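PDB 4MVE: GXWXG domain-containing protein from Thermomonospora curvata, which is of unknown function but joins a GXWXG region and a DUF4334 region through one curved antiparallel beta-sheet. Local coordinates for residues D18-R22 / A23-E27; G57-G61 / M62-G66; M111-D114 / K115-I118. All coordinates share one frame; numbering follows the deposited sequence.

Interaction 1. Residues D18-R22 / A23-E27; sequences DECDR and ATVEE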
ATOM      1  N   ASP A  18       0.213 -12.963  -7.190  1.00 34.82           N
ATOM      2  CA  ASP A  18      -1.095 -13.489  -7.534  1.00 35.58           C
ATOM      3  C   ASP A  18      -2.219 -12.521  -7.191  1.00 39.46           C
ATOM      4  O   ASP A  18      -2.103 -11.666  -6.288  1.00 37.09           O
ATOM      5  CB  ASP A  18      -1.335 -14.797  -6.807  1.00 38.79           C
ATOM      6  CG  ASP A  18      -0.832 -16.003  -7.560  1.00 49.75           C
ATOM      7  OD1 ASP A  18      -0.342 -15.833  -8.707  1.00 49.98           O
ATOM      8  OD2 ASP A  18      -0.860 -17.105  -6.983  1.00 51.45           O
ATOM      9  N   GLU A  19      -3.290 -12.639  -7.948  1.00 38.31           N
ATOM     10  CA  GLU A  19      -4.485 -11.860  -7.697  1.00 39.54           C
ATOM     11  C   GLU A  19      -5.246 -12.540  -6.555  1.00 43.97           C
ATOM     12  O   GLU A  19      -5.088 -13.754  -6.329  1.00 43.76           O
ATOM     13  CB  GLU A  19      -5.337 -11.737  -8.972  1.00 42.61           C
ATOM     14  CG  GLU A  19      -5.009 -10.481  -9.769  1.00 54.40           C
ATOM     15  CD  GLU A  19      -5.954 -10.189 -10.917  1.00 80.57           C
ATOM     16  OE1 GLU A  19      -6.655  -9.153 -10.858  1.00 58.69           O
ATOM     17  OE2 GLU A  19      -6.009 -11.001 -11.869  1.00 87.94           O
ATOM     18  N   CYS A  20      -5.986 -11.748  -5.785  1.00 39.82           N
ATOM     19  CA  CYS A  20      -6.816 -12.254  -4.695  1.00 41.12           C
ATOM     20  C   CYS A  20      -8.006 -11.329  -4.539  1.00 43.91           C
ATOM     21  O   CYS A  20      -7.820 -10.114  -4.417  1.00 40.73           O
ATOM     22  CB  CYS A  20      -6.025 -12.397  -3.396  1.00 41.64           C
ATOM     23  SG  CYS A  20      -6.919 -13.271  -2.070  1.00 48.07           S
ATOM     24  N   ASP A  21      -9.221 -11.903  -4.574  1.00 42.17           N
ATOM     25  CA  ASP A  21     -10.506 -11.200  -4.470  1.00 42.82           C
ATOM     26  C   ASP A  21     -10.620 -10.424  -3.153  1.00 41.93           C
ATOM     27  O   ASP A  21     -10.130 -10.866  -2.111  1.00 40.73           O
ATOM     28  CB  ASP A  21     -11.685 -12.165  -4.657  1.00 48.13           C
ATOM     29  CG  ASP A  21     -11.808 -13.204  -3.573  1.00 64.03           C
ATOM     30  OD1 ASP A  21     -11.257 -14.320  -3.751  1.00 69.15           O
ATOM     31  OD2 ASP A  21     -12.484 -12.925  -2.564  1.00 70.35           O
ATOM     32  N   ARG A  22     -11.214  -9.230  -3.246  1.00 36.26           N
ATOM     33  CA  ARG A  22     -11.350  -8.230  -2.181  1.00 35.22           C
ATOM     34  C   ARG A  22     -11.806  -8.829  -0.835  1.00 39.75           C
ATOM     35  O   ARG A  22     -11.158  -8.570   0.181  1.00 36.32           O
ATOM     36  CB  ARG A  22     -12.328  -7.119  -2.623  1.00 34.78           C
ATOM     37  CG  ARG A  22     -12.238  -5.852  -1.772  1.00 43.01           C
ATOM     38  CD  ARG A  22     -13.536  -5.060  -1.828  1.00 53.21           C
ATOM     39  NE  ARG A  22     -14.564  -5.692  -0.998  1.00 63.05           N
ATOM     40  CZ  ARG A  22     -14.701  -5.489   0.309  1.00 84.12           C
ATOM     41  NH1 ARG A  22     -13.904  -4.630   0.946  1.00 65.28           N
ATOM     42  NH2 ARG A  22     -15.640  -6.133   0.990  1.00 79.52           N
ATOM     43  N   ALA A  23     -12.918  -9.600  -0.839  1.00 40.30           N
ATOM     44  CA  ALA A  23     -13.503 -10.254   0.341  1.00 42.87           C
ATOM     45  C   ALA A  23     -12.494 -11.185   1.045  1.00 45.37           C
ATOM     46  O   ALA A  23     -12.402 -11.151   2.263  1.00 45.24           O
ATOM     47  CB  ALA A  23     -14.765 -11.041  -0.044  1.00 46.37           C
ATOM     48  N   THR A  24     -11.718 -11.955   0.295  1.00 41.55           N
ATOM     49  CA  THR A  24     -10.727 -12.862   0.889  1.00 41.56           C
ATOM     50  C   THR A  24      -9.534 -12.066   1.511  1.00 44.07           C
ATOM     51  O   THR A  24      -9.039 -12.447   2.584  1.00 45.48           O
ATOM     52  CB  THR A  24     -10.248 -13.872  -0.161  1.00 44.07           C
ATOM     53  OG1 THR A  24     -11.392 -14.517  -0.741  1.00 45.93           O
ATOM     54  CG2 THR A  24      -9.283 -14.906   0.419  1.00 37.72           C
ATOM     55  N   VAL A  25      -9.080 -10.988   0.855  1.00 36.65           N
ATOM     56  CA  VAL A  25      -7.964 -10.198   1.391  1.00 34.41           C
ATOM     57  C   VAL A  25      -8.407  -9.511   2.693  1.00 38.16           C
ATOM     58  O   VAL A  25      -7.655  -9.505   3.674  1.00 36.96           O
ATOM     59  CB  VAL A  25      -7.341  -9.170   0.396  1.00 35.00           C
ATOM     60  CG1 VAL A  25      -6.213  -8.382   1.086  1.00 32.22           C
ATOM     61  CG2 VAL A  25      -6.800  -9.870  -0.860  1.00 33.79           C
ATOM     62  N   GLU A  26      -9.622  -8.948   2.687  1.00 34.68           N
ATOM     63  CA  GLU A  26     -10.201  -8.256   3.821  1.00 33.68           C
ATOM     64  C   GLU A  26     -10.272  -9.177   5.032  1.00 38.45           C
ATOM     65  O   GLU A  26      -9.928  -8.733   6.129  1.00 36.54           O
ATOM     66  CB  GLU A  26     -11.585  -7.724   3.460  1.00 35.88           C
ATOM     67  CG  GLU A  26     -12.326  -7.096   4.623  1.00 47.50           C
ATOM     68  CD  GLU A  26     -13.288  -6.026   4.164  1.00 63.05           C
ATOM     69  OE1 GLU A  26     -12.813  -4.938   3.763  1.00 37.56           O
ATOM     70  OE2 GLU A  26     -14.503  -6.320   4.096  1.00 53.16           O
ATOM     71  N   GLU A  27     -10.711 -10.449   4.844  1.00 38.57           N
ATOM     72  CA  GLU A  27     -10.785 -11.425   5.948  1.00 41.34           C
ATOM     73  C   GLU A  27      -9.392 -11.628   6.545  1.00 41.94           C
ATOM     74  O   GLU A  27      -9.224 -11.633   7.762  1.00 42.60           O
ATOM     75  CB  GLU A  27     -11.355 -12.793   5.489  1.00 45.78           C
ATOM     76  CG  GLU A  27     -12.839 -12.817   5.170  1.00 63.04           C
ATOM     77  CD  GLU A  27     -13.299 -13.872   4.171  1.00 93.28           C
ATOM     78  OE1 GLU A  27     -12.495 -14.763   3.807  1.00104.31           O
ATOM     79  OE2 GLU A  27     -14.475 -13.797   3.744  1.00 78.16           O
TER
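A chi1 of 65° lodges CG of Asp-21 between its own backbone N and carbonyl carbon, which brings the carboxylate up to Thr-24 in the first turn of helix 22-29. Asp-21 is the N-cap of this helix: its OD2 accepts from Thr-24 N at 3.1 Å, taking up a first-turn amide that otherwise makes a weak bond to Asp-21 O. The same oxygen also accepts from the hydroxyl, with Thr-24 OG1 at 2.7 Å from Asp-21 OD2 on the syn side. Both donors come from one face of the carboxylate, the hydroxyl nearer its plane and the amide farther above it, and this double grip should limit rotation of the group. The acid's negative charge is probably favoured by the N-H groups and partial positive charge of the helix start. Regular helical bonding follows, Val-25 N reaching Asp-21 O at 3.1 Å.

Right after the cap, Arg-22 reaches one turn along the helix to Glu-26; the two side chains run alongside each other in the same sense and form a salt bridge in which Arg-22 NH1 is 3.0 Å from Glu-26 OE1. With the guanidinium and carboxylate planes 81° apart, the pairing is two-pronged but not coplanar, the second bond, from NH2 to OE2, being weak. Glu-26 OE1 also bonds the hydroxyl of Tyr-144 and pairs with Arg-104, linking the helix to strand 143-149 and to the turn between strands 96-103 and 106-113. Ahead of the cap, Cys-20, whose backbone bonds with Phe-49, turns its thiol onto the helix: SG sits 3.6 Å from Val-25 CG2 and 3.8 Å from Thr-24 CG2.

Interaction 2. Residues G57-G61 / M62-G66; sequences GMLLG and MNWYG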
ATOM      1  N   GLY A  57      -5.805  -0.356 -12.955  1.00 35.31           N
ATOM      2  CA  GLY A  57      -5.520  -0.261 -14.382  1.00 35.14           C
ATOM      3  C   GLY A  57      -4.657   0.942 -14.716  1.00 39.74           C
ATOM      4  O   GLY A  57      -3.740   0.853 -15.541  1.00 40.87           O
HETATM    5  N   MSE A  58      -4.923   2.057 -14.040  1.00 39.94           N
HETATM    6  CA  MSE A  58      -4.226   3.328 -14.248  1.00 38.67           C
HETATM    7  C   MSE A  58      -2.815   3.283 -13.642  1.00 40.07           C
HETATM    8  O   MSE A  58      -1.871   3.737 -14.285  1.00 40.50           O
HETATM    9  CB  MSE A  58      -5.058   4.485 -13.683  1.00 40.00           C
HETATM   10  CG  MSE A  58      -6.345   4.765 -14.510  1.00 47.92           C
HETATM   11 SE   MSE A  58      -6.034   4.967 -16.455  0.76 56.85          SE
HETATM   12  CE  MSE A  58      -4.921   6.490 -16.414  1.00 51.82           C
ATOM     13  N   LEU A  59      -2.663   2.682 -12.448  1.00 34.65           N
ATOM     14  CA  LEU A  59      -1.366   2.494 -11.798  1.00 32.44           C
ATOM     15  C   LEU A  59      -0.449   1.628 -12.676  1.00 38.21           C
ATOM     16  O   LEU A  59       0.725   1.956 -12.884  1.00 38.46           O
ATOM     17  CB  LEU A  59      -1.550   1.839 -10.416  1.00 30.84           C
ATOM     18  CG  LEU A  59      -2.094   2.733  -9.285  1.00 33.92           C
ATOM     19  CD1 LEU A  59      -2.325   1.914  -8.027  1.00 33.15           C
ATOM     20  CD2 LEU A  59      -1.157   3.892  -8.976  1.00 36.03           C
ATOM     21  N   LEU A  60      -1.015   0.562 -13.233  1.00 35.87           N
ATOM     22  CA  LEU A  60      -0.326  -0.357 -14.116  1.00 39.03           C
ATOM     23  C   LEU A  60       0.148   0.383 -15.391  1.00 44.04           C
ATOM     24  O   LEU A  60       1.307   0.247 -15.778  1.00 44.63           O
ATOM     25  CB  LEU A  60      -1.287  -1.520 -14.455  1.00 42.06           C
ATOM     26  CG  LEU A  60      -1.181  -2.847 -13.656  1.00 49.51           C
ATOM     27  CD1 LEU A  60      -1.001  -2.650 -12.147  1.00 48.45           C
ATOM     28  CD2 LEU A  60      -2.387  -3.732 -13.909  1.00 54.21           C
ATOM     29  N   GLY A  61      -0.720   1.202 -15.975  1.00 40.78           N
ATOM     30  CA  GLY A  61      -0.404   1.964 -17.185  1.00 43.54           C
ATOM     31  C   GLY A  61       0.712   2.970 -16.985  1.00 48.02           C
ATOM     32  O   GLY A  61       1.524   3.203 -17.880  1.00 48.27           O
HETATM   33  N   MSE A  62       0.795   3.520 -15.766  1.00 43.03           N
HETATM   34  CA  MSE A  62       1.841   4.458 -15.382  1.00 40.39           C
HETATM   35  C   MSE A  62       3.131   3.747 -14.982  1.00 47.38           C
HETATM   36  O   MSE A  62       4.120   4.430 -14.704  1.00 49.45           O
HETATM   37  CB  MSE A  62       1.356   5.292 -14.231  1.00 38.95           C
HETATM   38  CG  MSE A  62       0.491   6.399 -14.687  1.00 45.01           C
HETATM   39 SE   MSE A  62       0.804   7.910 -13.591  0.69 48.82          SE
HETATM   40  CE  MSE A  62       2.776   8.304 -14.072  1.00 46.82           C
ATOM     41  N   ASN A  63       3.127   2.384 -14.965  1.00 41.45           N
ATOM     42  CA  ASN A  63       4.249   1.558 -14.541  1.00 41.06           C
ATOM     43  C   ASN A  63       4.614   1.870 -13.091  1.00 40.40           C
ATOM     44  O   ASN A  63       5.792   1.962 -12.754  1.00 39.11           O
ATOM     45  CB  ASN A  63       5.479   1.715 -15.450  1.00 50.66           C
ATOM     46  CG  ASN A  63       5.506   0.802 -16.628  1.00 81.31           C
ATOM     47  OD1 ASN A  63       6.085  -0.292 -16.582  1.00 82.87           O
ATOM     48  ND2 ASN A  63       4.940   1.269 -17.725  1.00 69.60           N
ATOM     49  N   TRP A  64       3.594   2.019 -12.233  1.00 35.67           N
ATOM     50  CA  TRP A  64       3.762   2.236 -10.802  1.00 32.80           C
ATOM     51  C   TRP A  64       4.695   1.181 -10.228  1.00 35.76           C
ATOM     52  O   TRP A  64       4.497  -0.024 -10.458  1.00 33.57           O
ATOM     53  CB  TRP A  64       2.412   2.166 -10.084  1.00 29.70           C
ATOM     54  CG  TRP A  64       2.544   2.286  -8.585  1.00 28.50           C
ATOM     55  CD1 TRP A  64       3.061   3.339  -7.887  1.00 30.75           C
ATOM     56  CD2 TRP A  64       2.093   1.345  -7.614  1.00 27.43           C
ATOM     57  NE1 TRP A  64       2.984   3.097  -6.536  1.00 29.13           N
ATOM     58  CE2 TRP A  64       2.340   1.909  -6.336  1.00 31.17           C
ATOM     59  CE3 TRP A  64       1.474   0.076  -7.694  1.00 29.18           C
ATOM     60  CZ2 TRP A  64       2.030   1.235  -5.145  1.00 30.03           C
ATOM     61  CZ3 TRP A  64       1.117  -0.565  -6.519  1.00 29.71           C
ATOM     62  CH2 TRP A  64       1.416   0.000  -5.263  1.00 29.55           C
ATOM     63  N   TYR A  65       5.746   1.642  -9.568  1.00 33.47           N
ATOM     64  CA  TYR A  65       6.741   0.777  -8.940  1.00 34.37           C
ATOM     65  C   TYR A  65       6.405   0.539  -7.456  1.00 37.98           C
ATOM     66  O   TYR A  65       6.336  -0.603  -7.011  1.00 36.52           O
ATOM     67  CB  TYR A  65       8.154   1.371  -9.067  1.00 37.10           C
ATOM     68  CG  TYR A  65       9.161   0.592  -8.251  1.00 40.21           C
ATOM     69  CD1 TYR A  65       9.563  -0.683  -8.639  1.00 43.12           C
ATOM     70  CD2 TYR A  65       9.662   1.101  -7.053  1.00 41.07           C
ATOM     71  CE1 TYR A  65      10.420  -1.443  -7.846  1.00 45.82           C
ATOM     72  CE2 TYR A  65      10.532   0.357  -6.259  1.00 43.36           C
ATOM     73  CZ  TYR A  65      10.906  -0.920  -6.658  1.00 53.07           C
ATOM     74  OH  TYR A  65      11.796  -1.656  -5.911  1.00 56.33           O
ATOM     75  N   GLY A  66       6.247   1.624  -6.707  1.00 34.49           N
ATOM     76  CA  GLY A  66       5.975   1.550  -5.282  1.00 33.05           C
ATOM     77  C   GLY A  66       5.932   2.890  -4.581  1.00 33.52           C
ATOM     78  O   GLY A  66       5.293   3.845  -5.062  1.00 30.63           O
TER
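The indole of Trp-64 has Leu-59 over one face and the backbone of Gly-66 on the other. On the leucine side CD2 lies 4.1 Å from Trp-64 CG, and CD1 stands above the plane nearer the rim of the ring. Across the ring, Gly-66 N sits 3.6 Å above the plane, again displaced toward the rim, while at the pyrrole edge Trp-64 NE1 makes a weak bond to Gly-66 O. The two side chains run alongside each other in the same direction, with Leu-59 CB 4.0 Å from Trp-64 CB. With CG of Trp-64 opposite its backbone N (chi1 176°), the indole extends beside the leucine. Ile-48 and Leu-78, from the two neighbouring strands, touch both side chains.

This pairing rests on how helix 54-61 ends. Asn-63 leaves the helical conformation with a positive phi of 60°, and the chain closes in a Schellman motif: Trp-64 N reaches back to Leu-59 O at 2.9 Å, and Asn-63 N bonds Leu-60 O, also at 2.9 Å. The first bond is nearly straight at 167°; in the second the donor stands well above the carbonyl plane. Just before the turn, selenomethionine Met-62 still follows the helical pattern, its N 3.1 Å from Met-58 O, with a weak second bond to Leu-59 O. Its bent side chain leads off toward Cys-80, Tyr-88 and Tyr-90. The turn delivers the chain directly into strand 64-71, which begins with a classic beta bulge, Tyr-65 and Gly-66 together facing Leu-79 of strand 74-81. On its other flank Tyr-65 is hydrogen-bonded through its backbone to Gly-46, the last glycine of the GXWXG signature.

Interaction 3. Residues M111-D114 / K115-I118; sequences MIYD and KQPI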
HETATM    1  N   MSE A 111      -0.760   5.985   5.317  1.00 24.83           N
HETATM    2  CA  MSE A 111      -0.267   7.078   4.474  1.00 24.44           C
HETATM    3  C   MSE A 111      -1.433   7.974   4.079  1.00 30.00           C
HETATM    4  O   MSE A 111      -2.452   7.483   3.634  1.00 29.42           O
HETATM    5  CB  MSE A 111       0.440   6.544   3.238  1.00 26.10           C
HETATM    6  CG  MSE A 111       1.329   7.566   2.575  1.00 30.55           C
HETATM    7 SE   MSE A 111       1.689   6.975   0.740  0.91 35.09          SE
HETATM    8  CE  MSE A 111      -0.066   7.196  -0.013  1.00 32.09           C
ATOM      9  N   ILE A 112      -1.310   9.285   4.259  1.00 28.55           N
ATOM     10  CA  ILE A 112      -2.394  10.209   3.869  1.00 26.36           C
ATOM     11  C   ILE A 112      -1.899  11.061   2.692  1.00 28.61           C
ATOM     12  O   ILE A 112      -0.890  11.716   2.845  1.00 27.88           O
ATOM     13  CB  ILE A 112      -2.804  11.104   5.075  1.00 28.27           C
ATOM     14  CG1 ILE A 112      -3.199  10.243   6.310  1.00 26.74           C
ATOM     15  CG2 ILE A 112      -3.903  12.152   4.670  1.00 27.90           C
ATOM     16  CD1 ILE A 112      -3.692  10.965   7.536  1.00 34.32           C
ATOM     17  N   TYR A 113      -2.618  11.110   1.562  1.00 25.81           N
ATOM     18  CA  TYR A 113      -2.187  12.001   0.465  1.00 25.12           C
ATOM     19  C   TYR A 113      -2.372  13.435   0.904  1.00 25.86           C
ATOM     20  O   TYR A 113      -3.355  13.749   1.611  1.00 24.33           O
ATOM     21  CB  TYR A 113      -2.985  11.749  -0.823  1.00 25.89           C
ATOM     22  CG  TYR A 113      -2.523  10.544  -1.621  1.00 26.33           C
ATOM     23  CD1 TYR A 113      -2.818   9.250  -1.207  1.00 26.12           C
ATOM     24  CD2 TYR A 113      -1.809  10.703  -2.807  1.00 29.44           C
ATOM     25  CE1 TYR A 113      -2.428   8.130  -1.969  1.00 27.99           C
ATOM     26  CE2 TYR A 113      -1.410   9.601  -3.570  1.00 30.64           C
ATOM     27  CZ  TYR A 113      -1.699   8.315  -3.138  1.00 35.28           C
ATOM     28  OH  TYR A 113      -1.313   7.251  -3.936  1.00 29.90           O
ATOM     29  N   ASP A 114      -1.451  14.297   0.492  1.00 20.23           N
ATOM     30  CA  ASP A 114      -1.545  15.721   0.803  1.00 21.63           C
ATOM     31  C   ASP A 114      -2.674  16.386   0.063  1.00 30.52           C
ATOM     32  O   ASP A 114      -3.266  17.336   0.587  1.00 31.28           O
ATOM     33  CB  ASP A 114      -0.235  16.451   0.412  1.00 23.13           C
ATOM     34  CG  ASP A 114       0.957  16.046   1.246  1.00 35.22           C
ATOM     35  OD1 ASP A 114       0.763  15.298   2.248  1.00 34.19           O
ATOM     36  OD2 ASP A 114       2.075  16.513   0.941  1.00 42.15           O
ATOM     37  N   LYS A 115      -2.913  15.962  -1.208  1.00 28.60           N
ATOM     38  CA  LYS A 115      -3.829  16.706  -2.076  1.00 29.39           C
ATOM     39  C   LYS A 115      -4.968  15.867  -2.616  1.00 30.69           C
ATOM     40  O   LYS A 115      -5.657  16.316  -3.526  1.00 30.48           O
ATOM     41  CB  LYS A 115      -3.022  17.321  -3.248  1.00 33.79           C
ATOM     42  CG  LYS A 115      -1.945  18.307  -2.818  1.00 38.31           C
ATOM     43  CD  LYS A 115      -2.368  19.730  -3.087  1.00 55.16           C
ATOM     44  CE  LYS A 115      -2.127  20.665  -1.921  1.00 69.67           C
ATOM     45  NZ  LYS A 115      -2.866  21.949  -2.090  1.00 75.37           N
ATOM     46  N   GLN A 116      -5.180  14.673  -2.059  1.00 26.79           N
ATOM     47  CA  GLN A 116      -6.203  13.716  -2.512  1.00 27.12           C
ATOM     48  C   GLN A 116      -6.873  13.095  -1.316  1.00 28.92           C
ATOM     49  O   GLN A 116      -6.176  12.814  -0.345  1.00 26.99           O
ATOM     50  CB  GLN A 116      -5.563  12.592  -3.384  1.00 27.92           C
ATOM     51  CG  GLN A 116      -4.645  13.069  -4.521  1.00 26.57           C
ATOM     52  CD  GLN A 116      -5.337  13.941  -5.539  1.00 35.61           C
ATOM     53  OE1 GLN A 116      -6.556  13.900  -5.714  1.00 30.39           O
ATOM     54  NE2 GLN A 116      -4.570  14.793  -6.192  1.00 25.83           N
ATOM     55  N   PRO A 117      -8.205  12.851  -1.347  1.00 26.38           N
ATOM     56  CA  PRO A 117      -8.869  12.301  -0.144  1.00 25.50           C
ATOM     57  C   PRO A 117      -8.652  10.786  -0.082  1.00 29.17           C
ATOM     58  O   PRO A 117      -9.597  10.024  -0.215  1.00 28.59           O
ATOM     59  CB  PRO A 117     -10.343  12.689  -0.364  1.00 26.93           C
ATOM     60  CG  PRO A 117     -10.498  12.711  -1.875  1.00 31.94           C
ATOM     61  CD  PRO A 117      -9.187  13.180  -2.417  1.00 27.86           C
ATOM     62  N   ILE A 118      -7.390  10.359   0.074  1.00 27.51           N
ATOM     63  CA  ILE A 118      -7.002   8.944   0.071  1.00 26.63           C
ATOM     64  C   ILE A 118      -6.109   8.634   1.255  1.00 30.35           C
ATOM     65  O   ILE A 118      -5.088   9.311   1.462  1.00 28.10           O
ATOM     66  CB  ILE A 118      -6.267   8.577  -1.266  1.00 30.16           C
ATOM     67  CG1 ILE A 118      -7.128   8.891  -2.517  1.00 33.17           C
ATOM     68  CG2 ILE A 118      -5.833   7.106  -1.270  1.00 31.34           C
ATOM     69  CD1 ILE A 118      -6.367   9.023  -3.850  1.00 44.21           C
TER
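Tyr-113 closes the beta hairpin between strands 106-113 and 118-124, and its side chain packs along the turn from CB outward. CB lies 3.4 Å from Gln-116 O and 3.7 Å from Gln-116 CB. On the ring, CD2 comes near Gln-116 CG, whereas CD1 sits 3.5 Å from Ile-118 CB, with Ile-118 O in plane at the ring edge. Farther out, Tyr-113 CE1 meets Ile-118 CG2 at 3.6 Å, and Ile-118 CD1 lies over one face. The side chain also packs on Pro-77, Leu-78 and Lys-67, bringing the hairpin end against strands 74-81 and 64-71. An alanine here would remove the ring, which is likely to leave Ile-118 without its aromatic neighbour and open a gap toward Pro-77 and Leu-78.

The turn carries further ties: Asp-114 OD1 forms a salt bridge with Arg-97, and Gln-116 NE2 bonds Leu-93 O. An inverse gamma turn centred on Pro-117 leads the chain into the returning strand. There the backbone pairs through a nearly straight bond of 174°, Tyr-113 N to Ile-118 O at 3.1 Å.

From the N terminus the three contacts follow in series, each a short local closure, and none encloses or crosses another. Interaction 1 starts helix 22-29 after the loop that follows helix 5-16. Interaction 2 ends helix 54-61 and passes the chain into strand 64-71 of the curved sheet. Interaction 3 turns strand 106-113 back into strand 118-124 of the same sheet. The centres of interactions 2 and 3 are about 18 Å apart and their nearest atoms about 6 Å; Leu-78 of strand 74-81 is touched by side chains of both. Interaction 1 stands farther off, its centre about 20 Å from that of interaction 2, and meets the sheet through strand 143-149.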